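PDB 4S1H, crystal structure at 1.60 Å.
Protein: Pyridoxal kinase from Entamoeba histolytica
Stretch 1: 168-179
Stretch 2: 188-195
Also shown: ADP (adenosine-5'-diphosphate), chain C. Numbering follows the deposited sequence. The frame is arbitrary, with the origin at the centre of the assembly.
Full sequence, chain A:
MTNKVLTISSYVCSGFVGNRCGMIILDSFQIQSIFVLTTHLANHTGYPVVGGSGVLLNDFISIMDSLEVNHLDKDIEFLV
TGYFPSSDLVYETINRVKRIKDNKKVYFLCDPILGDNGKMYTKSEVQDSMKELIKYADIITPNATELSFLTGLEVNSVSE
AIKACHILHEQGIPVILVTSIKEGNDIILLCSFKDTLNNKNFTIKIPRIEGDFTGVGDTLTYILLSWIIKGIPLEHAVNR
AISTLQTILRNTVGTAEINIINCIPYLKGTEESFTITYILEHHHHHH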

# COMPACT_ATOMS: atom_id res chain seq x y z
N LEU A 168 10.38 -22.92 21.96
CA LEU A 168 10.29 -21.47 21.81
C LEU A 168 9.75 -20.76 23.03
O LEU A 168 10.21 -19.67 23.36
CB LEU A 168 9.46 -21.13 20.57
CG LEU A 168 10.04 -21.66 19.28
CD1 LEU A 168 9.19 -21.10 18.14
CD2 LEU A 168 11.52 -21.33 19.05
N HIS A 169 8.74 -21.34 23.68
CA HIS A 169 8.26 -20.83 24.95
C HIS A 169 9.37 -20.79 26.02
O HIS A 169 9.44 -19.85 26.79
CB HIS A 169 7.11 -21.64 25.51
CG HIS A 169 5.85 -21.56 24.72
ND1 HIS A 169 5.30 -20.39 24.27
CD2 HIS A 169 4.98 -22.54 24.37
CE1 HIS A 169 4.17 -20.64 23.64
NE2 HIS A 169 3.94 -21.95 23.71
N GLU A 170 10.24 -21.81 26.05
CA GLU A 170 11.38 -21.82 26.99
C GLU A 170 12.36 -20.65 26.73
O GLU A 170 13.03 -20.22 27.65
CB GLU A 170 12.12 -23.14 26.93
CG GLU A 170 11.32 -24.26 27.56
CD GLU A 170 11.34 -24.23 29.08
OE1 GLU A 170 12.29 -24.79 29.68
OE2 GLU A 170 10.38 -23.67 29.68
N GLN A 171 12.42 -20.17 25.49
CA GLN A 171 13.19 -18.96 25.11
C GLN A 171 12.50 -17.66 25.50
O GLN A 171 13.04 -16.56 25.26
CB GLN A 171 13.45 -18.94 23.62
CG GLN A 171 14.31 -20.06 23.08
CD GLN A 171 14.31 -20.12 21.57
OE1 GLN A 171 13.82 -19.19 20.90
NE2 GLN A 171 14.84 -21.20 21.02
N GLY A 172 11.27 -17.78 25.99
CA GLY A 172 10.52 -16.62 26.45
C GLY A 172 9.33 -16.19 25.60
O GLY A 172 8.60 -15.31 26.04
N ILE A 173 9.07 -16.83 24.46
CA ILE A 173 7.99 -16.36 23.55
C ILE A 173 6.62 -16.68 24.16
O ILE A 173 6.31 -17.85 24.38
CB ILE A 173 8.11 -16.96 22.14
CG1 ILE A 173 9.44 -16.48 21.52
CG2 ILE A 173 6.90 -16.55 21.28
CD1 ILE A 173 9.89 -17.24 20.29
N PRO A 174 5.82 -15.65 24.47
CA PRO A 174 4.59 -15.94 25.21
C PRO A 174 3.50 -16.68 24.45
O PRO A 174 2.79 -17.48 25.07
CB PRO A 174 4.08 -14.55 25.63
CG PRO A 174 5.23 -13.63 25.42
CD PRO A 174 6.03 -14.20 24.32
N VAL A 175 3.34 -16.43 23.15
CA VAL A 175 2.21 -16.98 22.39
C VAL A 175 2.70 -17.40 21.02
O VAL A 175 3.40 -16.66 20.35
CB VAL A 175 1.04 -16.01 22.26
CG1 VAL A 175 -0.13 -16.69 21.58
CG2 VAL A 175 0.63 -15.44 23.62
N ILE A 176 2.30 -18.58 20.59
CA ILE A 176 2.66 -19.11 19.28
C ILE A 176 1.38 -19.58 18.64
O ILE A 176 0.71 -20.46 19.17
CB ILE A 176 3.68 -20.26 19.36
CG1 ILE A 176 4.98 -19.84 20.12
CG2 ILE A 176 4.03 -20.77 17.98
CD1 ILE A 176 5.75 -21.02 20.63
N LEU A 177 1.03 -18.98 17.51
CA LEU A 177 -0.10 -19.38 16.71
C LEU A 177 0.48 -20.12 15.51
O LEU A 177 1.06 -19.52 14.62
CB LEU A 177 -0.89 -18.13 16.25
CG LEU A 177 -2.22 -18.42 15.60
CD1 LEU A 177 -3.22 -19.02 16.58
CD2 LEU A 177 -2.79 -17.17 14.95
N VAL A 178 0.35 -21.45 15.50
CA VAL A 178 0.78 -22.27 14.39
C VAL A 178 -0.38 -22.32 13.41
O VAL A 178 -1.42 -22.86 13.69
CB VAL A 178 1.20 -23.69 14.84
CG1 VAL A 178 1.85 -24.38 13.65
CG2 VAL A 178 2.14 -23.64 16.03
N THR A 179 -0.20 -21.67 12.27
CA THR A 179 -1.34 -21.26 11.42
C THR A 179 -1.85 -22.41 10.56
O THR A 179 -2.98 -22.35 10.04
CB THR A 179 -1.00 -20.05 10.52
OG1 THR A 179 0.12 -20.33 9.67
CG2 THR A 179 -0.67 -18.85 11.37
N ILE A 188 -5.12 -27.94 10.71
CA ILE A 188 -5.27 -27.57 12.12
C ILE A 188 -4.43 -26.36 12.46
O ILE A 188 -3.27 -26.29 12.06
CB ILE A 188 -4.85 -28.70 13.08
CG1 ILE A 188 -5.45 -30.00 12.64
CG2 ILE A 188 -5.24 -28.33 14.51
CD1 ILE A 188 -6.96 -29.99 12.47
N LEU A 189 -5.05 -25.40 13.14
CA LEU A 189 -4.38 -24.28 13.73
C LEU A 189 -4.23 -24.59 15.21
O LEU A 189 -5.16 -25.10 15.81
CB LEU A 189 -5.18 -23.00 13.48
CG LEU A 189 -4.80 -21.73 14.20
CD1 LEU A 189 -5.04 -20.52 13.27
CD2 LEU A 189 -5.55 -21.57 15.50
N LEU A 190 -3.05 -24.30 15.77
CA LEU A 190 -2.77 -24.48 17.19
C LEU A 190 -2.39 -23.13 17.80
O LEU A 190 -1.59 -22.37 17.21
CB LEU A 190 -1.64 -25.48 17.38
CG LEU A 190 -1.00 -25.53 18.77
CD1 LEU A 190 -1.93 -26.16 19.80
CD2 LEU A 190 0.31 -26.29 18.65
N CYS A 191 -3.02 -22.76 18.91
CA CYS A 191 -2.61 -21.58 19.68
C CYS A 191 -2.07 -22.07 21.00
O CYS A 191 -2.80 -22.70 21.77
CB CYS A 191 -3.77 -20.65 19.94
SG CYS A 191 -3.22 -19.02 20.47
N SER A 192 -0.78 -21.80 21.23
CA SER A 192 -0.05 -22.35 22.36
C SER A 192 0.47 -21.18 23.19
O SER A 192 1.08 -20.27 22.66
CB SER A 192 1.12 -23.16 21.86
OG SER A 192 1.95 -23.66 22.91
N PHE A 193 0.31 -21.29 24.52
CA PHE A 193 0.71 -20.26 25.47
C PHE A 193 1.84 -20.77 26.37
O PHE A 193 1.81 -21.93 26.86
CB PHE A 193 -0.45 -19.81 26.34
CG PHE A 193 -1.56 -19.19 25.57
CD1 PHE A 193 -2.55 -19.96 25.00
CD2 PHE A 193 -1.60 -17.80 25.42
CE1 PHE A 193 -3.58 -19.39 24.30
CE2 PHE A 193 -2.64 -17.22 24.70
CZ PHE A 193 -3.62 -18.01 24.13
N LYS A 194 2.83 -19.92 26.60
CA LYS A 194 3.87 -20.19 27.62
C LYS A 194 3.24 -20.32 29.00
O LYS A 194 3.60 -21.22 29.78
CB LYS A 194 4.91 -19.07 27.62
CG LYS A 194 6.01 -19.18 28.67
CD LYS A 194 7.02 -18.06 28.54
CE LYS A 194 8.04 -18.08 29.67
NZ LYS A 194 8.97 -19.25 29.58
N ASP A 195 2.28 -19.44 29.29
CA ASP A 195 1.61 -19.45 30.58
C ASP A 195 0.26 -20.15 30.43
O ASP A 195 -0.74 -19.54 30.04
CB ASP A 195 1.42 -17.99 31.04
CG ASP A 195 0.64 -17.88 32.33
OD1 ASP A 195 0.20 -18.93 32.87
OD2 ASP A 195 0.44 -16.74 32.79
PB ADP C . 1.18 -19.26 5.03
O1B ADP C . 1.57 -20.66 4.60
O2B ADP C . 0.93 -18.32 3.86
O3B ADP C . 2.07 -18.75 6.11
PA ADP C . -1.12 -20.74 6.01
O1A ADP C . -0.80 -21.22 7.40
O2A ADP C . -0.95 -21.67 4.86
O3A ADP C . -0.27 -19.39 5.71
O5' ADP C . -2.59 -20.17 5.97
C5' ADP C . -3.09 -19.18 6.85
C4' ADP C . -4.55 -19.47 7.04
O4' ADP C . -5.21 -19.44 5.77
C3' ADP C . -4.78 -20.87 7.59
O3' ADP C . -4.80 -20.87 9.02
C2' ADP C . -6.10 -21.24 6.97
O2' ADP C . -7.16 -20.71 7.75
C1' ADP C . -6.10 -20.53 5.63
N9 ADP C . -5.69 -21.37 4.47
C8 ADP C . -4.53 -21.40 3.80
N7 ADP C . -4.56 -22.29 2.78
C5 ADP C . -5.78 -22.84 2.79
C6 ADP C . -6.50 -23.84 1.97
N6 ADP C . -5.88 -24.44 0.94
N1 ADP C . -7.77 -24.13 2.33
C2 ADP C . -8.40 -23.53 3.38
N3 ADP C . -7.80 -22.60 4.15
C4 ADP C . -6.52 -22.23 3.90
O HOH W 1 1.78 -17.04 27.70

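The contact has two parts: a helix end tied down by polar side chains, then two antiparallel strands zipped by backbone bonds. The CA-to-CB bond of His169, on the last turn of the helix, points toward stretch 2, and the side chain uses both ring nitrogens. His169 NE2 lies 2.7 Å from Ser192 OG in a hydrogen bond that either partner could donate, while His169 ND1 donates to Ile173 O at 2.7 Å, fixing the ring against its own loop. With its edge so occupied, the ring lays one face over the backbone at Phe193 and Lys194. The His169 carbonyl works too: Lys194, extended until its final p rotamer, brings Lys194 NZ to 2.9 Å from His169 O, an oxygen that also accepts from Gly172 N.

Gly172 closes the helix in a Schellman motif. Its phi of 109° would jam a CB against the preceding carbonyl, so the backbone alone calls for glycine. The chain then turns into Pro174, which lacks an amide hydrogen, but Pro174 O accepts from Lys194 N at 2.9 Å, nearly straight. A water also donates to Pro174 O and accepts from Asp195 N, bridging the stretches where the strand pairing ends.

From Val175 the rule is alternation. Val175 faces Phe193 in a non-hydrogen-bonded pair, with Val175 CG2 3.7 Å from Phe193 CD2. Ile176 pairs with Ser192 through two bonds, Ile176 N to Ser192 O and Ser192 N to Ile176 O, both 2.9 Å. Leu177 faces Cys191, again without such bonds; Leu177 CD1 reaches Cys191 CB at 3.8 Å and Leu189 CD2 at 3.6 Å. The side chains of Val175, Leu177, Phe193 and Cys191 share one face. Val178 repeats the bonded pattern with Leu190: Val178 N to Leu190 O is 2.7 Å, and Leu190 N to Val178 O is 3.0 Å. The CA-to-CB bond of Thr179 points away from stretch 2, and Thr179 OG1 donates to ADP O1A at 2.6 Å.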